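Local coordinates for RmpA (Streptococcus mutans, PDB 3BJV), which probably serves as the IIA component of an ascorbate-specific phosphotransferase system, relaying phosphate during sugar uptake across the cell membrane, at residues Ala79-Thr84 and Leu100-Ala105. Residues are numbered along the deposited sequence; the frame is centred on the assembly and turned at random.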
ATOM      1  N   ALA A  79      10.695   4.749  10.257  1.00  8.55           N
ATOM      2  CA  ALA A  79      11.593   3.613  10.604  1.00  7.96           C
ATOM      3  C   ALA A  79      10.859   2.352  10.363  1.00  7.29           C
ATOM      4  O   ALA A  79       9.630   2.387  10.214  1.00  7.15           O
ATOM      5  CB  ALA A  79      12.059   3.689  12.064  1.00  6.95           C
ATOM      6  N   PHE A  80      11.621   1.264  10.318  1.00  6.66           N
ATOM      7  CA  PHE A  80      11.123  -0.070  10.119  1.00  7.32           C
ATOM      8  C   PHE A  80      11.835  -1.008  11.076  1.00  7.55           C
ATOM      9  O   PHE A  80      12.960  -0.745  11.440  1.00  5.40           O
ATOM     10  CB  PHE A  80      11.471  -0.580   8.716  1.00  7.37           C
ATOM     11  CG  PHE A  80      10.942   0.240   7.590  1.00  8.53           C
ATOM     12  CD1 PHE A  80      11.728   1.234   7.001  1.00 12.55           C
ATOM     13  CD2 PHE A  80       9.681  -0.028   7.043  1.00 12.97           C
ATOM     14  CE1 PHE A  80      11.247   1.976   5.926  1.00 13.37           C
ATOM     15  CE2 PHE A  80       9.195   0.708   5.919  1.00 12.54           C
ATOM     16  CZ  PHE A  80       9.982   1.681   5.369  1.00 12.06           C
ATOM     17  N   SER A  81      11.179  -2.123  11.432  1.00  7.97           N
ATOM     18  CA  SER A  81      11.870  -3.265  11.993  1.00  8.66           C
ATOM     19  C   SER A  81      11.468  -4.577  11.263  1.00  8.62           C
ATOM     20  O   SER A  81      10.548  -4.621  10.489  1.00  9.30           O
ATOM     21  CB  SER A  81      11.564  -3.389  13.469  1.00  9.09           C
ATOM     22  OG  SER A  81      10.242  -3.866  13.612  1.00 13.98           O
ATOM     23  N   LEU A  82      12.209  -5.639  11.502  1.00  8.56           N
ATOM     24  CA  LEU A  82      11.903  -6.916  10.954  1.00  8.49           C
ATOM     25  C   LEU A  82      12.212  -7.949  12.024  1.00  8.96           C
ATOM     26  O   LEU A  82      13.335  -7.997  12.586  1.00  8.48           O
ATOM     27  CB  LEU A  82      12.707  -7.170   9.687  1.00  8.20           C
ATOM     28  CG  LEU A  82      12.243  -8.365   8.846  1.00  9.02           C
ATOM     29  CD1 LEU A  82      12.546  -8.032   7.429  1.00 11.95           C
ATOM     30  CD2 LEU A  82      12.953  -9.657   9.262  1.00  7.28           C
ATOM     31  N   VAL A  83      11.195  -8.765  12.297  1.00  9.05           N
ATOM     32  CA  VAL A  83      11.248  -9.815  13.292  1.00  8.27           C
ATOM     33  C   VAL A  83      10.771 -11.094  12.570  1.00  8.49           C
ATOM     34  O   VAL A  83       9.778 -11.038  11.832  1.00  8.99           O
ATOM     35  CB  VAL A  83      10.289  -9.474  14.467  1.00  8.73           C
ATOM     36  CG1 VAL A  83       9.826 -10.752  15.219  1.00  9.67           C
ATOM     37  CG2 VAL A  83      10.912  -8.438  15.456  1.00  6.15           C
ATOM     38  N   THR A  84      11.451 -12.225  12.786  1.00  7.40           N
ATOM     39  CA  THR A  84      10.982 -13.536  12.306  1.00  6.97           C
ATOM     40  C   THR A  84      10.749 -14.419  13.520  1.00  8.09           C
ATOM     41  O   THR A  84      11.484 -14.346  14.476  1.00  8.66           O
ATOM     42  CB  THR A  84      12.013 -14.226  11.419  1.00  6.94           C
ATOM     43  OG1 THR A  84      13.241 -14.370  12.131  1.00  7.59           O
ATOM     44  CG2 THR A  84      12.270 -13.425  10.098  1.00  5.36           C
ATOM     45  N   LEU A 100       7.342 -10.388  10.774  1.00 11.08           N
ATOM     46  CA  LEU A 100       6.746  -9.089  11.083  1.00 10.98           C
ATOM     47  C   LEU A 100       7.676  -7.932  10.726  1.00 10.52           C
ATOM     48  O   LEU A 100       8.829  -7.872  11.158  1.00 11.66           O
ATOM     49  CB  LEU A 100       6.225  -8.996  12.535  1.00 10.62           C
ATOM     50  CG  LEU A 100       5.277 -10.102  12.929  1.00  9.89           C
ATOM     51  CD1 LEU A 100       6.012 -11.101  13.809  1.00  9.96           C
ATOM     52  CD2 LEU A 100       4.125  -9.511  13.691  1.00  9.80           C
ATOM     53  N   LEU A 101       7.173  -7.050   9.877  1.00  9.95           N
ATOM     54  CA  LEU A 101       7.885  -5.870   9.504  1.00  9.60           C
ATOM     55  C   LEU A 101       7.061  -4.646   9.979  1.00 10.53           C
ATOM     56  O   LEU A 101       6.097  -4.242   9.320  1.00 10.24           O
ATOM     57  CB  LEU A 101       8.166  -5.870   8.002  1.00  8.68           C
ATOM     58  CG  LEU A 101       9.429  -5.145   7.506  1.00  7.39           C
ATOM     59  CD1 LEU A 101       9.749  -5.587   6.048  1.00  8.89           C
ATOM     60  CD2 LEU A 101       9.229  -3.624   7.580  1.00  2.00           C
ATOM     61  N   ALA A 102       7.412  -4.130  11.157  1.00  9.97           N
ATOM     62  CA  ALA A 102       6.753  -2.963  11.733  1.00 10.22           C
ATOM     63  C   ALA A 102       7.199  -1.708  11.026  1.00 10.67           C
ATOM     64  O   ALA A 102       8.336  -1.569  10.600  1.00 11.84           O
ATOM     65  CB  ALA A 102       7.035  -2.847  13.160  1.00  9.43           C
ATOM     66  N   LEU A 103       6.288  -0.774  10.939  1.00 11.16           N
ATOM     67  CA  LEU A 103       6.435   0.341  10.072  1.00 11.14           C
ATOM     68  C   LEU A 103       6.159   1.545  10.937  1.00 10.66           C
ATOM     69  O   LEU A 103       5.091   1.584  11.590  1.00 11.27           O
ATOM     70  CB  LEU A 103       5.330   0.189   8.996  1.00 11.79           C
ATOM     71  CG  LEU A 103       4.866   1.303   8.044  1.00 13.14           C
ATOM     72  CD1 LEU A 103       6.076   2.215   7.647  1.00 14.56           C
ATOM     73  CD2 LEU A 103       4.264   0.623   6.809  1.00 10.39           C
ATOM     74  N   ALA A 104       7.066   2.525  10.946  1.00  9.31           N
ATOM     75  CA  ALA A 104       6.726   3.871  11.446  1.00  8.76           C
ATOM     76  C   ALA A 104       6.856   4.947  10.376  1.00  9.38           C
ATOM     77  O   ALA A 104       7.996   5.252   9.960  1.00 10.28           O
ATOM     78  CB  ALA A 104       7.583   4.242  12.664  1.00  8.29           C
ATOM     79  N   ALA A 105       5.723   5.538   9.972  1.00  9.23           N
ATOM     80  CA  ALA A 105       5.672   6.593   8.953  1.00 11.43           C
ATOM     81  C   ALA A 105       5.182   7.928   9.516  1.00 12.30           C
ATOM     82  O   ALA A 105       4.202   7.975  10.256  1.00 13.54           O
ATOM     83  CB  ALA A 105       4.765   6.172   7.747  1.00 11.50           C
TER
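The Phe80 ring is the one aromatic group here, and two leucines of 100-105 approach it obliquely from opposite sides of the ring plane, neither squarely over a face nor at an edge. CD2 of Leu101 comes to 3.7 Å from Phe80 CD2, while CD1 of Leu103 touches the ring further out, 3.9 Å from Phe80 CE2. Phe80 and Leu103 run side by side, pointing the same way; Leu101 slants across, with its other methyl, CD1, 4.0 Å from Leu82 CD1. With CG anti to the carbonyl carbon (chi1 -59°), the Phe80 ring stands so that its plane passes between the two leucine methyls. Leu3 and Ala6 of helix 3-10 pack on Phe80, and helix 108-123 brings Ile119 to Phe80 and Ala115 to Leu103.

The backbones beneath are antiparallel neighbours in the central mixed sheet of the three-layer alpha/beta sandwich of this EIIA family. Ala79 and Ala104 form a hydrogen-bonded pair, with Ala104 N to Ala79 O at 2.7 Å, and Phe80 faces Leu103 as a non-hydrogen-bonded pair. At the other end Val83 and Leu100 make a second reciprocal pair; Leu100 N reaches Val83 O almost straight, at 176° about the hydrogen. Between them Ser81 N bonds to Ala102 O at 3.0 Å, with the donor tilted 26° from the carbonyl plane, and that same oxygen also receives a CA-H contact from Phe80.

On the opposite face the side chains are smaller. Val83 CG1 lies alongside Leu100 CD1, and the Ser81 hydroxyl rests against Ala102, OG to CB 3.4 Å. The buried OG is satisfied by a hydrogen bond to the carbonyl of Ser29 in helix 22-36, the helix that packs on this side of the sheet and also touches Val83, Leu100 and Ala102.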